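SusD homolog (Bacteroides thetaiotaomicron VPI-5482, PDB 3FDH) probably binds glycans at the bacterial cell surface, as a SusD/RagB-family lipoprotein of an outer-membrane sugar-uptake system. Local coordinates at residues S217-V227 and L341-R351. Sequence-based numbering, arbitrary orientation. Where two conformers were deposited one is given.
Sequences SADYEKVLDYV and LKAEALCRLNR
Tyr220 lays its ring against Arg348 where the two helices come closest. Arg348 CB sits over one face of the ring, 3.6 Å from the centroid, in a CH-pi contact. Arg348 CD reaches the phenol end, 3.3 Å from Tyr220 OH. In Arg348, CG stands anti to the carbonyl carbon (chi1 -66°) and the chain then runs extended to NE, bringing the guanidinium to Glu344. There NE and NH2 both donate to Glu344 OE2, with NE at 2.8 Å. Arg440 and Glu446 extend this charge network. Leu349 packs against the base of the tyrosine, its CD1 3.4 Å from Tyr220 CB. With an alanine in place of the tyrosine, the Arg348 chain is likely to lose the ring it packs on, and a gap would probably open beside Leu349. Ala345 fills the middle of the interface, its CB 3.7 Å from Tyr220 O. The segment axes approach to 8.9 Å, consistent with this small side chain. Leu224 meets Leu349 tip to tip, CD1 to CD1 at 3.9 Å.

The solvent side is looser. In one pair of conformers, Glu221 OE2 lies 2.9 Å from Arg351 NH2 in a salt bridge. Both residues have a second conformer, so the link is probably not constant. A Schellman motif, with Asn350 at positive phi, closes the C-terminal end of helix 335-348. The two segments form a near-antiparallel helix pair, crossing at -150°, within the largely helical, TPR-related SusD-like fold.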
loop_
_atom_site.group_PDB
_atom_site.type_symbol
_atom_site.label_atom_id
_atom_site.label_comp_id
_atom_site.label_asym_id
_atom_site.label_seq_id
_atom_site.Cartn_x
_atom_site.Cartn_y
_atom_site.Cartn_z
ATOM N N SER A 217 -19.035 15.451 -6.748
ATOM C CA SER A 217 -18.298 16.678 -7.066
ATOM C C SER A 217 -17.781 17.326 -5.784
ATOM O O SER A 217 -16.621 17.730 -5.718
ATOM C CB SER A 217 -19.121 17.650 -7.908
ATOM O OG SER A 217 -19.463 17.041 -9.154
ATOM N N ALA A 218 -18.630 17.353 -4.758
ATOM C CA ALA A 218 -18.241 17.928 -3.455
ATOM C C ALA A 218 -17.082 17.097 -2.907
ATOM O O ALA A 218 -16.084 17.638 -2.392
ATOM C CB ALA A 218 -19.422 17.957 -2.476
ATOM N N ASP A 219 -17.171 15.776 -3.099
ATOM C CA ASP A 219 -16.115 14.870 -2.609
ATOM C C ASP A 219 -14.800 15.096 -3.346
ATOM O O ASP A 219 -13.723 15.096 -2.742
ATOM C CB ASP A 219 -16.534 13.403 -2.624
ATOM C CG ASP A 219 -17.438 13.071 -1.468
ATOM O OD1 ASP A 219 -17.585 13.966 -0.576
ATOM O OD2 ASP A 219 -18.004 11.947 -1.457
ATOM N N TYR A 220 -14.884 15.282 -4.654
ATOM C CA TYR A 220 -13.643 15.538 -5.426
ATOM C C TYR A 220 -13.006 16.846 -4.966
ATOM O O TYR A 220 -11.755 16.984 -4.894
ATOM C CB TYR A 220 -13.852 15.590 -6.951
ATOM C CG TYR A 220 -14.478 14.345 -7.528
ATOM C CD1 TYR A 220 -14.032 13.083 -7.158
ATOM C CD2 TYR A 220 -15.500 14.426 -8.464
ATOM C CE1 TYR A 220 -14.621 11.924 -7.685
ATOM C CE2 TYR A 220 -16.076 13.281 -9.007
ATOM C CZ TYR A 220 -15.638 12.027 -8.614
ATOM O OH TYR A 220 -16.214 10.884 -9.150
ATOM N N GLU A 221 -13.859 17.822 -4.647
ATOM C CA GLU A 221 -13.346 19.134 -4.221
ATOM C C GLU A 221 -12.721 19.015 -2.831
ATOM O O GLU A 221 -11.738 19.681 -2.511
ATOM C CB GLU A 221 -14.427 20.213 -4.386
ATOM C CG GLU A 221 -14.706 20.435 -5.903
ATOM C CD GLU A 221 -15.950 21.244 -6.225
ATOM O OE1 GLU A 221 -16.695 21.614 -5.301
ATOM O OE2 GLU A 221 -16.197 21.492 -7.428
ATOM N N LYS A 222 -13.271 18.128 -2.031
ATOM C CA LYS A 222 -12.698 17.884 -0.711
ATOM C C LYS A 222 -11.312 17.286 -0.864
ATOM O O LYS A 222 -10.369 17.665 -0.178
ATOM C CB LYS A 222 -13.589 16.967 0.118
ATOM C CG LYS A 222 -14.766 17.712 0.721
ATOM C CD LYS A 222 -15.846 16.815 1.217
ATOM C CE LYS A 222 -15.344 15.819 2.222
ATOM N NZ LYS A 222 -16.323 14.686 2.347
ATOM N N VAL A 223 -11.191 16.341 -1.777
ATOM C CA VAL A 223 -9.915 15.666 -1.999
ATOM C C VAL A 223 -8.895 16.736 -2.363
ATOM O O VAL A 223 -7.837 16.827 -1.768
ATOM C CB VAL A 223 -9.977 14.570 -3.114
ATOM C CG1 VAL A 223 -8.561 14.137 -3.529
ATOM C CG2 VAL A 223 -10.835 13.363 -2.658
ATOM N N LEU A 224 -9.271 17.622 -3.272
ATOM C CA LEU A 224 -8.335 18.708 -3.686
ATOM C C LEU A 224 -7.932 19.630 -2.537
ATOM O O LEU A 224 -6.776 20.105 -2.438
ATOM C CB LEU A 224 -8.924 19.563 -4.810
ATOM C CG LEU A 224 -9.102 18.848 -6.128
ATOM C CD1 LEU A 224 -9.712 19.841 -7.129
ATOM C CD2 LEU A 224 -7.748 18.287 -6.593
ATOM N N ASP A 225 -8.895 19.900 -1.671
ATOM C CA ASP A 225 -8.638 20.748 -0.506
ATOM C C ASP A 225 -7.679 20.048 0.463
ATOM O O ASP A 225 -6.711 20.638 0.931
ATOM C CB ASP A 225 -9.958 21.080 0.197
ATOM C CG ASP A 225 -9.781 21.945 1.427
ATOM O OD1 ASP A 225 -9.048 22.950 1.390
ATOM O OD2 ASP A 225 -10.436 21.632 2.430
ATOM N N TYR A 226 -7.968 18.788 0.733
ATOM C CA TYR A 226 -7.151 17.986 1.654
ATOM C C TYR A 226 -5.731 17.863 1.099
ATOM O O TYR A 226 -4.765 17.955 1.833
ATOM C CB TYR A 226 -7.726 16.588 1.870
ATOM C CG TYR A 226 -9.102 16.587 2.493
ATOM C CD1 TYR A 226 -9.495 17.591 3.367
ATOM C CD2 TYR A 226 -9.993 15.559 2.244
ATOM C CE1 TYR A 226 -10.760 17.591 3.926
ATOM C CE2 TYR A 226 -11.260 15.556 2.827
ATOM C CZ TYR A 226 -11.626 16.557 3.654
ATOM O OH TYR A 226 -12.887 16.515 4.212
ATOM N N VAL A 227 -5.624 17.647 -0.202
ATOM C CA VAL A 227 -4.305 17.580 -0.841
ATOM C C VAL A 227 -3.547 18.868 -0.618
ATOM O O VAL A 227 -2.332 18.872 -0.400
ATOM C CB VAL A 227 -4.395 17.318 -2.370
ATOM C CG1 VAL A 227 -3.083 17.604 -3.051
ATOM C CG2 VAL A 227 -4.845 15.885 -2.659
ATOM N N LEU A 341 -3.945 11.233 -6.484
ATOM C CA LEU A 341 -5.279 11.496 -5.950
ATOM C C LEU A 341 -5.752 12.814 -6.484
ATOM O O LEU A 341 -6.904 12.999 -6.882
ATOM C CB LEU A 341 -5.302 11.470 -4.423
ATOM C CG LEU A 341 -5.357 10.095 -3.767
ATOM C CD1 LEU A 341 -4.951 10.119 -2.283
ATOM C CD2 LEU A 341 -6.753 9.549 -3.984
ATOM N N LYS A 342 -4.839 13.758 -6.489
ATOM C CA LYS A 342 -5.133 15.122 -6.981
ATOM C C LYS A 342 -5.529 15.069 -8.463
ATOM O O LYS A 342 -6.517 15.641 -8.903
ATOM C CB LYS A 342 -3.901 15.981 -6.859
ATOM C CG LYS A 342 -4.124 17.472 -7.232
ATOM C CD LYS A 342 -2.912 18.325 -6.945
ATOM C CE LYS A 342 -3.143 19.740 -7.420
ATOM N NZ LYS A 342 -2.018 20.683 -7.095
ATOM N N ALA A 343 -4.723 14.350 -9.218
ATOM C CA ALA A 343 -4.973 14.130 -10.657
ATOM C C ALA A 343 -6.306 13.400 -10.896
ATOM O O ALA A 343 -7.087 13.771 -11.785
ATOM C CB ALA A 343 -3.786 13.356 -11.307
ATOM N N GLU A 344 -6.571 12.380 -10.107
ATOM C CA GLU A 344 -7.802 11.608 -10.276
ATOM C C GLU A 344 -9.022 12.518 -9.992
ATOM O O GLU A 344 -10.063 12.491 -10.674
ATOM C CB GLU A 344 -7.867 10.405 -9.350
ATOM C CG GLU A 344 -9.152 9.651 -9.554
ATOM C CD GLU A 344 -9.309 8.476 -8.688
ATOM O OE1 GLU A 344 -8.402 8.245 -7.815
ATOM O OE2 GLU A 344 -10.310 7.745 -8.956
ATOM N N ALA A 345 -8.884 13.314 -8.947
ATOM C CA ALA A 345 -9.972 14.232 -8.578
ATOM C C ALA A 345 -10.255 15.212 -9.707
ATOM O O ALA A 345 -11.404 15.450 -10.073
ATOM C CB ALA A 345 -9.652 14.980 -7.250
ATOM N N LEU A 346 -9.207 15.770 -10.289
ATOM C CA LEU A 346 -9.383 16.728 -11.400
ATOM C C LEU A 346 -10.005 16.054 -12.609
ATOM O O LEU A 346 -10.959 16.556 -13.204
ATOM C CB LEU A 346 -8.055 17.414 -11.766
ATOM C CG LEU A 346 -7.537 18.422 -10.715
ATOM C CD1 LEU A 346 -6.052 18.562 -10.821
ATOM C CD2 LEU A 346 -8.241 19.772 -10.773
ATOM N N CYS A 347 -9.517 14.874 -12.937
ATOM C CA CYS A 347 -10.087 14.127 -14.059
ATOM C C CYS A 347 -11.572 13.944 -13.857
ATOM O O CYS A 347 -12.386 14.244 -14.699
ATOM C CB CYS A 347 -9.446 12.746 -14.174
ATOM S SG CYS A 347 -7.765 12.761 -14.877
ATOM N N ARG A 348 -11.921 13.400 -12.723
ATOM C CA ARG A 348 -13.333 13.127 -12.462
ATOM C C ARG A 348 -14.183 14.408 -12.401
ATOM O O ARG A 348 -15.407 14.351 -12.578
ATOM C CB ARG A 348 -13.505 12.287 -11.215
ATOM C CG ARG A 348 -12.938 10.897 -11.389
ATOM C CD ARG A 348 -13.222 10.051 -10.214
ATOM N NE ARG A 348 -12.521 8.769 -10.272
ATOM C CZ ARG A 348 -12.934 7.679 -10.908
ATOM N NH1 ARG A 348 -14.058 7.624 -11.589
ATOM N NH2 ARG A 348 -12.175 6.615 -10.887
ATOM N N LEU A 349 -13.528 15.547 -12.178
ATOM C CA LEU A 349 -14.197 16.866 -12.157
ATOM C C LEU A 349 -14.207 17.446 -13.558
ATOM O O LEU A 349 -14.667 18.565 -13.793
ATOM C CB LEU A 349 -13.536 17.864 -11.180
ATOM C CG LEU A 349 -13.924 17.666 -9.708
ATOM C CD1 LEU A 349 -12.920 18.327 -8.781
ATOM C CD2 LEU A 349 -15.360 18.137 -9.482
ATOM N N ASN A 350 -13.736 16.667 -14.512
ATOM C CA ASN A 350 -13.633 17.207 -15.854
ATOM C C ASN A 350 -12.737 18.437 -15.966
ATOM O O ASN A 350 -13.007 19.363 -16.765
ATOM C CB ASN A 350 -15.007 17.536 -16.429
ATOM C CG ASN A 350 -15.370 16.620 -17.553
ATOM O OD1 ASN A 350 -14.766 15.556 -17.698
ATOM N ND2 ASN A 350 -16.328 17.033 -18.386
ATOM N N ARG A 351 -11.707 18.477 -15.126
ATOM C CA ARG A 351 -10.718 19.560 -15.177
ATOM C C ARG A 351 -9.345 19.046 -15.568
ATOM O O ARG A 351 -9.063 17.873 -15.493
ATOM C CB ARG A 351 -10.600 20.299 -13.849
ATOM C CG ARG A 351 -11.893 20.890 -13.347
ATOM C CD ARG A 351 -11.681 21.596 -12.010
ATOM N NE ARG A 351 -12.935 21.694 -11.270
ATOM C CZ ARG A 351 -13.005 22.041 -9.992
ATOM N NH1 ARG A 351 -11.891 22.298 -9.328
ATOM N NH2 ARG A 351 -14.174 22.102 -9.368
#